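Long-range contacts in diguanylate cyclase (Vibrio cholerae serotype O1, PDB 6EIB), which makes the second messenger c-di-GMP from two molecules of GTP, with release of diphosphate and the help of magnesium, and takes part in biofilm formation: residues T89-A94 / A121-L126; S66-H71 / E99-R104; D46-D51 / F111-H116. One frame throughout, in Å; residues are numbered along the deposited sequence.

In the fold
All three contacts belong to the GGEEF catalytic domain. Contacts 1 and 2 share helix 91-107, which packs on the central sheet: its first turn meets strand 119-125 in contact 1, and a later part meets the end of helix 50-67 in contact 2, the two centres about 13 Å apart. Contact 3, at the surface, joins the end of helix 41-48 to the loop after helix 91-107; its centre is about 23 Å from that of contact 2 and about 31 Å from that of contact 1. The side chains of Ile101 (contact 2) and Phe111 (contact 3) come within about 9 Å and about 10 Å of that of Ile38, a magnesium ligand by similarity. Contact 1 lies away from the annotated sites.

Contact 1: T89-A94 / A121-L126; sequences THVETA and AGVSSL. With SO4 (sulfate ion), chain E.
Sulfate oxygen O2 (chain E) is gripped by two donors, both at the start of helix 91-107: the backbone N of Val91 at 2.8 Å and ND1 of His90 at 3.1 Å. The Val91 bond is fairly straight, with 153° at the hydrogen. His90 ND1 divides its hydrogen between two oxygens of the anion, and its bond to O4, at 3.0 Å, is the straighter one (158° against 135°). The imidazole meets the sulfate with its edge, the sulfur lying in the ring plane. From the strand comes one more bond, Ser125 OG to sulfate O1 at 2.7 Å, so the ion bridges segments that share no hydrogen bond of their own. With His90 as the N-cap residue, the anion sits at the amino end of the helix, where the helix dipole would be expected to steady its charge.

Beside the ion the packing turns apolar. Val91 sets CG2 anti to its backbone N, and this methyl meets Val123 CG1 at 3.7 Å while also lying against the carbonyl carbon of Ser124. Val91 CB rests on Ser125 OG at 3.6 Å. The two valines cross obliquely. A turn further along the helix, the methyl of Ala94 reaches the same Val123 CG1 at 3.8 Å, so one branch of the valine serves two helix residues. Ser124 points the other way, its OG bonded to Arg139 of helix 133-148, while Val91 also touches Ile157 on the edge strand 154-157.

The sulfate, probably from the crystallisation liquor, marks an anion-binding helix N-terminus; the valine-alanine packing next to it is the helix-on-sheet layering of the GGDEF-domain alpha/beta fold.

Contact 2: S66-H71 / E99-R104; sequences SVISDH and EQIRQR. With ACT (acetate ion), chain P; SO4 (sulfate ion), chain F.
Val67 turns CG1 anti to its backbone N (chi1 170°) and so sends this methyl toward helix 91-107, while CG2, anti to the carbonyl carbon, faces Arg104. Ile101 and Ile68 each set CG1 anti to the carbonyl carbon, and from there the two chains cross obliquely and bring their CD1 methyls together. The Arg104 chain runs out from the helix and bends at chi3 (54°), which swings its guanidinium across to the last turn of helix 50-67.

Val67 is the centre of the packing. Its CG1 lies 3.9 Å from CG1 of Ile101 and 3.6 Å from OE1 of Gln100, which crosses it obliquely and also touches the methyl with CB. The CD1 atoms of Ile68 and Ile101 meet at 4.1 Å.

Toward solvent the contact becomes polar. Arg104 NH1 donates to Ser66 OG at 3.2 Å, with 153° at the hydrogen and the hydroxyl near the guanidinium plane. The arginine slides past Val67 in the opposite direction, and Arg104 NH1 lies 3.9 Å from Val67 CG2. Arg104 NH2 donates to sulfate O4 (chain F) at 2.5 Å; the same anion is also bonded by His108. Partners at two nitrogens, both met at the edge, should fix the guanidinium's rotation. Arg102 forms a side-on salt bridge with Glu99, NE and NH2 both reaching the single oxygen OE1; NH2 also holds OXT of an acetate, probably from the crystallisation liquor, and NH1 goes to Asn153.

The contact lays the C-terminal end of helix 50-67 against the middle of helix 91-107, helix-to-helix packing on one side of the GGDEF-domain sheet. Ile68 and Ile101 both rest on Ile84 of strand 81-87, and Ile101 also touches Leu119 of strand 119-125.

Contact 3: D46-D51 / F111-H116; sequences DQFGHD and FEQNEH. With EDO (1,2-ethanediol), chain K.
Phe48 is packed on both faces, whereas the glutamines beside it meet loosely, tip to tip, with a water bonded to both. Against one face of its ring lies CG of Gln47; on the opposite face sits Phe111, with CD2 3.8 Å from Phe48 CE1 and offset toward the rim. The ring centroids are 4.8 Å apart and the planes make 40°, an oblique pairing. At the Phe48 edge, Gln113 OE1 approaches CE1 to 3.6 Å, the amide turned steeply against the ring. Glu115 CD lies 4.1 Å from Phe48 CZ.

Beyond the rings the fit loosens. Gln47 and Gln113 have their NE2 atoms 4.1 Å apart, and the water accepts from Gln47 NE2 at 2.9 Å and donates to Gln113 OE1 at 3.2 Å. A type I turn from Phe111 to Asn114 brings both Phe111 and Gln113 to the same ring.

Phe48 is the last residue of helix 41-48; Gly49, with positive phi, is the first to leave helical angles and N-caps helix 50-67. Phe111 also touches Lys52, Glu55 and Val56 of helix 50-67: surface packing of a turn-bearing loop, between helix 91-107 and strand 119-125, against a helix-helix junction.

Contact 1: T89-A94 / A121-L126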
loop_
_atom_site.group_PDB
_atom_site.type_symbol
_atom_site.label_atom_id
_atom_site.label_comp_id
_atom_site.label_asym_id
_atom_site.label_seq_id
_atom_site.Cartn_x
_atom_site.Cartn_y
_atom_site.Cartn_z
ATOM N N THR A 89 -0.346 6.406 -13.667
ATOM C CA THR A 89 -1.557 5.746 -13.210
ATOM C C THR A 89 -2.482 6.748 -12.530
ATOM O O THR A 89 -2.074 7.488 -11.610
ATOM C CB THR A 89 -1.224 4.606 -12.241
ATOM O OG1 THR A 89 -0.390 3.651 -12.916
ATOM C CG2 THR A 89 -2.505 3.893 -11.769
ATOM N N HIS A 90 -3.717 6.796 -12.998
ATOM C CA HIS A 90 -4.693 7.733 -12.460
ATOM C C HIS A 90 -5.210 7.225 -11.117
ATOM O O HIS A 90 -5.149 6.025 -10.849
ATOM C CB HIS A 90 -5.867 7.947 -13.450
ATOM C CG HIS A 90 -5.478 8.641 -14.720
ATOM N ND1 HIS A 90 -5.139 9.980 -14.763
ATOM C CD2 HIS A 90 -5.477 8.209 -16.007
ATOM C CE1 HIS A 90 -4.873 10.317 -16.018
ATOM N NE2 HIS A 90 -5.080 9.266 -16.793
ATOM N N VAL A 91 -5.705 8.117 -10.266
ATOM C CA VAL A 91 -5.997 7.709 -8.882
ATOM C C VAL A 91 -7.095 6.630 -8.817
ATOM O O VAL A 91 -6.986 5.719 -7.997
ATOM C CB VAL A 91 -6.357 8.941 -7.991
ATOM C CG1 VAL A 91 -7.704 9.557 -8.373
ATOM C CG2 VAL A 91 -6.286 8.590 -6.485
ATOM N N GLU A 92 -8.117 6.701 -9.670
ATOM C CA GLU A 92 -9.190 5.682 -9.693
ATOM C C GLU A 92 -8.707 4.295 -10.017
ATOM O O GLU A 92 -9.201 3.323 -9.450
ATOM C CB GLU A 92 -10.306 6.034 -10.687
ATOM C CG GLU A 92 -11.366 7.029 -10.185
ATOM C CD GLU A 92 -10.985 8.509 -10.329
ATOM O OE1 GLU A 92 -9.896 8.815 -10.834
ATOM O OE2 GLU A 92 -11.803 9.384 -9.968
ATOM N N THR A 93 -7.762 4.195 -10.939
ATOM C CA THR A 93 -7.177 2.906 -11.278
ATOM C C THR A 93 -6.467 2.370 -10.038
ATOM O O THR A 93 -6.682 1.222 -9.636
ATOM C CB THR A 93 -6.201 3.042 -12.448
ATOM O OG1 THR A 93 -6.890 3.612 -13.570
ATOM C CG2 THR A 93 -5.622 1.680 -12.832
ATOM N N ALA A 94 -5.709 3.235 -9.363
ATOM C CA ALA A 94 -5.018 2.834 -8.141
ATOM C C ALA A 94 -6.013 2.387 -7.064
ATOM O O ALA A 94 -5.755 1.431 -6.350
ATOM C CB ALA A 94 -4.145 3.989 -7.606
ATOM N N ALA A 121 -6.562 0.476 3.298
ATOM C CA ALA A 121 -5.724 1.162 2.325
ATOM C C ALA A 121 -6.230 2.564 2.145
ATOM O O ALA A 121 -7.446 2.814 2.223
ATOM C CB ALA A 121 -5.715 0.398 0.945
ATOM N N GLY A 122 -5.302 3.494 1.934
ATOM C CA GLY A 122 -5.698 4.843 1.585
ATOM C C GLY A 122 -5.016 5.144 0.250
ATOM O O GLY A 122 -3.878 4.706 0.025
ATOM N N VAL A 123 -5.680 5.905 -0.605
ATOM C CA VAL A 123 -5.162 6.187 -1.959
ATOM C C VAL A 123 -5.144 7.672 -2.324
ATOM O O VAL A 123 -6.105 8.404 -2.083
ATOM C CB VAL A 123 -6.010 5.481 -3.018
ATOM C CG1 VAL A 123 -5.367 5.626 -4.390
ATOM C CG2 VAL A 123 -6.224 4.016 -2.640
ATOM N N SER A 124 -4.060 8.140 -2.932
ATOM C CA SER A 124 -4.104 9.475 -3.462
ATOM C C SER A 124 -3.204 9.500 -4.665
ATOM O O SER A 124 -2.691 8.458 -5.101
ATOM C CB SER A 124 -3.646 10.523 -2.422
ATOM O OG SER A 124 -4.000 11.852 -2.839
ATOM N N SER A 125 -2.988 10.698 -5.183
ATOM C CA SER A 125 -2.097 10.850 -6.317
ATOM C C SER A 125 -1.518 12.260 -6.386
ATOM O O SER A 125 -1.984 13.169 -5.699
ATOM C CB SER A 125 -2.829 10.514 -7.606
ATOM O OG SER A 125 -3.817 11.482 -7.872
ATOM N N LEU A 126 -0.535 12.457 -7.266
ATOM C CA LEU A 126 0.091 13.773 -7.425
ATOM C C LEU A 126 -0.968 14.826 -7.762
ATOM O O LEU A 126 -1.819 14.589 -8.625
ATOM C CB LEU A 126 1.141 13.724 -8.545
ATOM C CG LEU A 126 1.839 15.010 -9.011
ATOM C CD1 LEU A 126 2.774 15.503 -7.971
ATOM C CD2 LEU A 126 2.547 14.793 -10.357
HETATM S S SO4 E . -5.083 11.747 -11.536
HETATM O O1 SO4 E . -4.032 11.525 -10.546
HETATM O O2 SO4 E . -5.763 10.490 -11.800
HETATM O O3 SO4 E . -6.038 12.733 -11.052
HETATM O O4 SO4 E . -4.472 12.196 -12.808
#

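Contact 2: S66-H71 / E99-R104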
loop_
_atom_site.group_PDB
_atom_site.type_symbol
_atom_site.label_atom_id
_atom_site.label_comp_id
_atom_site.label_asym_id
_atom_site.label_seq_id
_atom_site.Cartn_x
_atom_site.Cartn_y
_atom_site.Cartn_z
ATOM N N SER A 66 1.133 -9.904 -8.153
ATOM C CA SER A 66 0.094 -10.662 -8.847
ATOM C C SER A 66 -1.039 -9.767 -9.329
ATOM O O SER A 66 -1.528 -9.907 -10.459
ATOM C CB SER A 66 -0.465 -11.743 -7.917
ATOM O OG SER A 66 -1.640 -12.320 -8.460
ATOM N N VAL A 67 -1.466 -8.872 -8.446
ATOM C CA VAL A 67 -2.573 -7.973 -8.729
ATOM C C VAL A 67 -2.161 -6.797 -9.624
ATOM O O VAL A 67 -2.918 -6.391 -10.496
ATOM C CB VAL A 67 -3.192 -7.441 -7.419
ATOM C CG1 VAL A 67 -4.175 -6.323 -7.706
ATOM C CG2 VAL A 67 -3.846 -8.586 -6.640
ATOM N N ILE A 68 -0.981 -6.231 -9.385
ATOM C CA ILE A 68 -0.517 -5.114 -10.194
ATOM C C ILE A 68 0.522 -5.619 -11.188
ATOM O O ILE A 68 1.721 -5.651 -10.901
ATOM C CB ILE A 68 0.102 -4.001 -9.333
ATOM C CG1 ILE A 68 -0.800 -3.680 -8.130
ATOM C CG2 ILE A 68 0.399 -2.781 -10.167
ATOM C CD1 ILE A 68 -0.143 -2.738 -7.137
ATOM N N SER A 69 0.073 -5.974 -12.381
ATOM C CA SER A 69 0.996 -6.540 -13.352
ATOM C C SER A 69 1.935 -5.450 -13.876
ATOM O O SER A 69 3.121 -5.707 -14.101
ATOM C CB SER A 69 0.233 -7.221 -14.493
ATOM O OG SER A 69 -0.657 -6.314 -15.116
ATOM N N ASP A 70 1.414 -4.247 -14.101
ATOM C CA ASP A 70 2.273 -3.158 -14.559
ATOM C C ASP A 70 3.263 -2.646 -13.515
ATOM O O ASP A 70 3.017 -2.709 -12.294
ATOM C CB ASP A 70 1.458 -1.984 -15.083
ATOM C CG ASP A 70 0.907 -2.239 -16.465
ATOM O OD1 ASP A 70 1.586 -2.939 -17.255
ATOM O OD2 ASP A 70 -0.179 -1.702 -16.780
ATOM N N HIS A 71 4.362 -2.091 -14.033
ATOM C CA HIS A 71 5.445 -1.540 -13.223
ATOM C C HIS A 71 4.909 -0.694 -12.073
ATOM O O HIS A 71 3.889 -0.006 -12.201
ATOM C CB HIS A 71 6.402 -0.695 -14.084
ATOM C CG HIS A 71 7.640 -0.251 -13.354
ATOM N ND1 HIS A 71 8.605 -1.136 -12.914
ATOM C CD2 HIS A 71 8.054 0.982 -12.966
ATOM C CE1 HIS A 71 9.563 -0.464 -12.294
ATOM N NE2 HIS A 71 9.254 0.821 -12.315
ATOM N N GLU A 99 -8.434 -1.967 -3.872
ATOM C CA GLU A 99 -9.569 -2.771 -3.440
ATOM C C GLU A 99 -9.375 -4.259 -3.723
ATOM O O GLU A 99 -9.800 -5.109 -2.915
ATOM C CB GLU A 99 -10.869 -2.304 -4.111
ATOM C CG GLU A 99 -11.517 -1.048 -3.534
ATOM C CD GLU A 99 -12.125 -1.250 -2.131
ATOM O OE1 GLU A 99 -12.073 -2.361 -1.562
ATOM O OE2 GLU A 99 -12.707 -0.290 -1.604
ATOM N N GLN A 100 -8.793 -4.566 -4.886
ATOM C CA GLN A 100 -8.501 -5.951 -5.257
ATOM C C GLN A 100 -7.478 -6.556 -4.285
ATOM O O GLN A 100 -7.599 -7.712 -3.887
ATOM C CB GLN A 100 -7.981 -6.030 -6.696
ATOM C CG GLN A 100 -9.026 -5.727 -7.758
ATOM C CD GLN A 100 -8.491 -5.914 -9.161
ATOM O OE1 GLN A 100 -7.315 -5.666 -9.421
ATOM N NE2 GLN A 100 -9.348 -6.363 -10.075
ATOM N N ILE A 101 -6.446 -5.789 -3.941
ATOM C CA ILE A 101 -5.482 -6.269 -2.968
ATOM C C ILE A 101 -6.173 -6.528 -1.608
ATOM O O ILE A 101 -5.916 -7.558 -0.980
ATOM C CB ILE A 101 -4.327 -5.252 -2.781
ATOM C CG1 ILE A 101 -3.496 -5.149 -4.056
ATOM C CG2 ILE A 101 -3.407 -5.604 -1.564
ATOM C CD1 ILE A 101 -2.732 -3.853 -4.133
ATOM N N ARG A 102 -7.018 -5.587 -1.161
ATOM C CA ARG A 102 -7.741 -5.716 0.115
ATOM C C ARG A 102 -8.556 -7.005 0.120
ATOM O O ARG A 102 -8.539 -7.772 1.094
ATOM C CB ARG A 102 -8.666 -4.510 0.352
ATOM C CG ARG A 102 -9.443 -4.584 1.665
ATOM C CD ARG A 102 -10.587 -3.571 1.773
ATOM N NE ARG A 102 -11.537 -3.634 0.670
ATOM C CZ ARG A 102 -12.417 -4.614 0.488
ATOM N NH1 ARG A 102 -12.464 -5.652 1.318
ATOM N NH2 ARG A 102 -13.238 -4.563 -0.543
ATOM N N GLN A 103 -9.287 -7.215 -0.975
ATOM C CA GLN A 103 -10.182 -8.370 -1.094
ATOM C C GLN A 103 -9.461 -9.685 -1.157
ATOM O O GLN A 103 -9.866 -10.640 -0.500
ATOM C CB GLN A 103 -11.058 -8.239 -2.312
ATOM C CG GLN A 103 -12.247 -7.327 -2.129
ATOM C CD GLN A 103 -12.838 -6.906 -3.463
ATOM O OE1 GLN A 103 -12.153 -6.939 -4.497
ATOM N NE2 GLN A 103 -14.138 -6.592 -3.468
ATOM N N ARG A 104 -8.419 -9.768 -1.979
ATOM C CA ARG A 104 -7.703 -11.036 -2.088
ATOM C C ARG A 104 -6.920 -11.371 -0.827
ATOM O O ARG A 104 -6.741 -12.551 -0.484
ATOM C CB ARG A 104 -6.798 -11.042 -3.328
ATOM C CG ARG A 104 -7.616 -11.226 -4.598
ATOM C CD ARG A 104 -6.760 -11.665 -5.768
ATOM N NE ARG A 104 -5.974 -12.861 -5.458
ATOM C CZ ARG A 104 -4.895 -13.201 -6.155
ATOM N NH1 ARG A 104 -4.516 -12.441 -7.172
ATOM N NH2 ARG A 104 -4.182 -14.266 -5.823
HETATM C C ACT P . -15.778 -7.373 -0.123
HETATM O O ACT P . -16.714 -7.407 0.705
HETATM O OXT ACT P . -15.516 -6.250 -0.604
HETATM C CH3 ACT P . -15.022 -8.605 -0.526
HETATM S S SO4 F . -4.582 -17.083 -3.319
HETATM O O1 SO4 F . -3.595 -17.949 -2.681
HETATM O O2 SO4 F . -5.434 -17.847 -4.223
HETATM O O3 SO4 F . -5.498 -16.491 -2.349
HETATM O O4 SO4 F . -3.830 -16.065 -4.055
#

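Contact 3: D46-D51 / F111-H116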
loop_
_atom_site.group_PDB
_atom_site.type_symbol
_atom_site.label_atom_id
_atom_site.label_comp_id
_atom_site.label_asym_id
_atom_site.label_seq_id
_atom_site.Cartn_x
_atom_site.Cartn_y
_atom_site.Cartn_z
ATOM N N ASP A 46 1.715 -11.976 18.103
ATOM C CA ASP A 46 1.553 -12.448 19.488
ATOM C C ASP A 46 1.055 -13.876 19.535
ATOM O O ASP A 46 1.525 -14.666 20.341
ATOM C CB ASP A 46 0.571 -11.556 20.247
ATOM C CG ASP A 46 1.134 -10.188 20.539
ATOM O OD1 ASP A 46 2.367 -9.996 20.391
ATOM O OD2 ASP A 46 0.311 -9.285 20.814
ATOM N N GLN A 47 0.144 -14.219 18.631
ATOM C CA GLN A 47 -0.502 -15.533 18.666
ATOM C C GLN A 47 0.219 -16.595 17.834
ATOM O O GLN A 47 0.234 -17.769 18.209
ATOM C CB GLN A 47 -1.947 -15.432 18.155
ATOM C CG GLN A 47 -2.687 -16.782 18.150
ATOM C CD GLN A 47 -4.063 -16.727 17.488
ATOM O OE1 GLN A 47 -4.479 -15.683 16.971
ATOM N NE2 GLN A 47 -4.778 -17.851 17.515
ATOM N N PHE A 48 0.899 -16.186 16.772
ATOM C CA PHE A 48 1.517 -17.158 15.885
ATOM C C PHE A 48 3.024 -17.031 15.809
ATOM O O PHE A 48 3.696 -17.934 15.315
ATOM C CB PHE A 48 0.951 -17.013 14.464
ATOM C CG PHE A 48 -0.520 -17.245 14.375
ATOM C CD1 PHE A 48 -1.025 -18.533 14.236
ATOM C CD2 PHE A 48 -1.405 -16.173 14.442
ATOM C CE1 PHE A 48 -2.389 -18.751 14.159
ATOM C CE2 PHE A 48 -2.774 -16.379 14.376
ATOM C CZ PHE A 48 -3.266 -17.673 14.238
ATOM N N GLY A 49 3.575 -15.939 16.322
ATOM C CA GLY A 49 5.010 -15.809 16.281
ATOM C C GLY A 49 5.518 -15.037 15.092
ATOM O O GLY A 49 4.822 -14.860 14.085
ATOM N N HIS A 50 6.751 -14.563 15.241
ATOM C CA HIS A 50 7.398 -13.670 14.290
ATOM C C HIS A 50 7.615 -14.280 12.902
ATOM O O HIS A 50 7.519 -13.582 11.887
ATOM C CB HIS A 50 8.749 -13.238 14.878
ATOM C CG HIS A 50 9.507 -12.265 14.031
ATOM N ND1 HIS A 50 9.313 -10.900 14.104
ATOM C CD2 HIS A 50 10.450 -12.461 13.077
ATOM C CE1 HIS A 50 10.112 -10.298 13.241
ATOM N NE2 HIS A 50 10.812 -11.222 12.606
ATOM N N ASP A 51 7.886 -15.579 12.841
ATOM C CA ASP A 51 8.128 -16.200 11.540
ATOM C C ASP A 51 6.848 -16.256 10.725
ATOM O O ASP A 51 6.872 -16.044 9.511
ATOM C CB ASP A 51 8.716 -17.603 11.708
ATOM C CG ASP A 51 10.182 -17.576 12.064
ATOM O OD1 ASP A 51 10.750 -16.464 12.118
ATOM O OD2 ASP A 51 10.761 -18.659 12.303
ATOM N N PHE A 111 -2.262 -20.281 7.505
ATOM C CA PHE A 111 -1.859 -21.196 8.565
ATOM C C PHE A 111 -2.826 -22.378 8.726
ATOM O O PHE A 111 -3.921 -22.372 8.167
ATOM C CB PHE A 111 -1.741 -20.472 9.913
ATOM C CG PHE A 111 -1.090 -19.109 9.830
ATOM C CD1 PHE A 111 0.029 -18.892 9.034
ATOM C CD2 PHE A 111 -1.615 -18.038 10.555
ATOM C CE1 PHE A 111 0.631 -17.617 8.966
ATOM C CE2 PHE A 111 -1.025 -16.773 10.487
ATOM C CZ PHE A 111 0.092 -16.575 9.685
ATOM N N GLU A 112 -2.366 -23.404 9.425
ATOM C CA GLU A 112 -3.180 -24.587 9.696
ATOM C C GLU A 112 -4.626 -24.279 10.083
ATOM O O GLU A 112 -5.529 -25.072 9.784
ATOM C CB GLU A 112 -2.517 -25.447 10.780
ATOM C CG GLU A 112 -3.152 -26.842 10.946
ATOM C CD GLU A 112 -4.384 -26.830 11.845
ATOM O OE1 GLU A 112 -5.200 -27.770 11.746
ATOM O OE2 GLU A 112 -4.540 -25.872 12.650
ATOM N N GLN A 113 -4.875 -23.166 10.769
ATOM C CA GLN A 113 -6.260 -22.937 11.158
ATOM C C GLN A 113 -7.039 -22.009 10.245
ATOM O O GLN A 113 -8.121 -21.556 10.625
ATOM C CB GLN A 113 -6.345 -22.451 12.608
ATOM C CG GLN A 113 -5.739 -21.102 12.910
ATOM C CD GLN A 113 -5.731 -20.881 14.412
ATOM O OE1 GLN A 113 -4.781 -21.277 15.088
ATOM N NE2 GLN A 113 -6.803 -20.286 14.946
ATOM N N ASN A 114 -6.527 -21.760 9.033
ATOM C CA ASN A 114 -7.253 -20.948 8.062
ATOM C C ASN A 114 -7.673 -19.615 8.666
ATOM O O ASN A 114 -8.815 -19.190 8.547
ATOM C CB ASN A 114 -8.476 -21.679 7.542
ATOM C CG ASN A 114 -8.112 -22.942 6.813
ATOM O OD1 ASN A 114 -7.162 -22.960 6.027
ATOM N ND2 ASN A 114 -8.850 -24.021 7.086
ATOM N N GLU A 115 -6.724 -18.946 9.284
ATOM C CA GLU A 115 -6.956 -17.637 9.873
ATOM C C GLU A 115 -7.144 -16.601 8.777
ATOM O O GLU A 115 -6.419 -16.621 7.771
ATOM C CB GLU A 115 -5.773 -17.265 10.757
ATOM C CG GLU A 115 -5.889 -15.927 11.459
ATOM C CD GLU A 115 -6.696 -16.014 12.746
ATOM O OE1 GLU A 115 -7.189 -17.120 13.071
ATOM O OE2 GLU A 115 -6.797 -14.974 13.444
ATOM N N HIS A 116 -8.121 -15.705 8.938
ATOM C CA HIS A 116 -8.268 -14.644 7.948
ATOM C C HIS A 116 -7.711 -13.331 8.490
ATOM O O HIS A 116 -7.884 -12.993 9.669
ATOM C CB HIS A 116 -9.725 -14.488 7.496
ATOM C CG HIS A 116 -10.176 -15.592 6.586
ATOM N ND1 HIS A 116 -10.021 -15.539 5.215
ATOM C CD2 HIS A 116 -10.743 -16.787 6.857
ATOM C CE1 HIS A 116 -10.487 -16.653 4.680
ATOM N NE2 HIS A 116 -10.932 -17.433 5.649
HETATM C C1 EDO K . -8.452 -11.636 13.783
HETATM O O1 EDO K . -9.507 -10.919 13.118
HETATM C C2 EDO K . -7.108 -11.215 13.194
HETATM O O2 EDO K . -7.097 -11.352 11.758
HETATM O O HOH W 1 -3.321 -20.347 17.734
#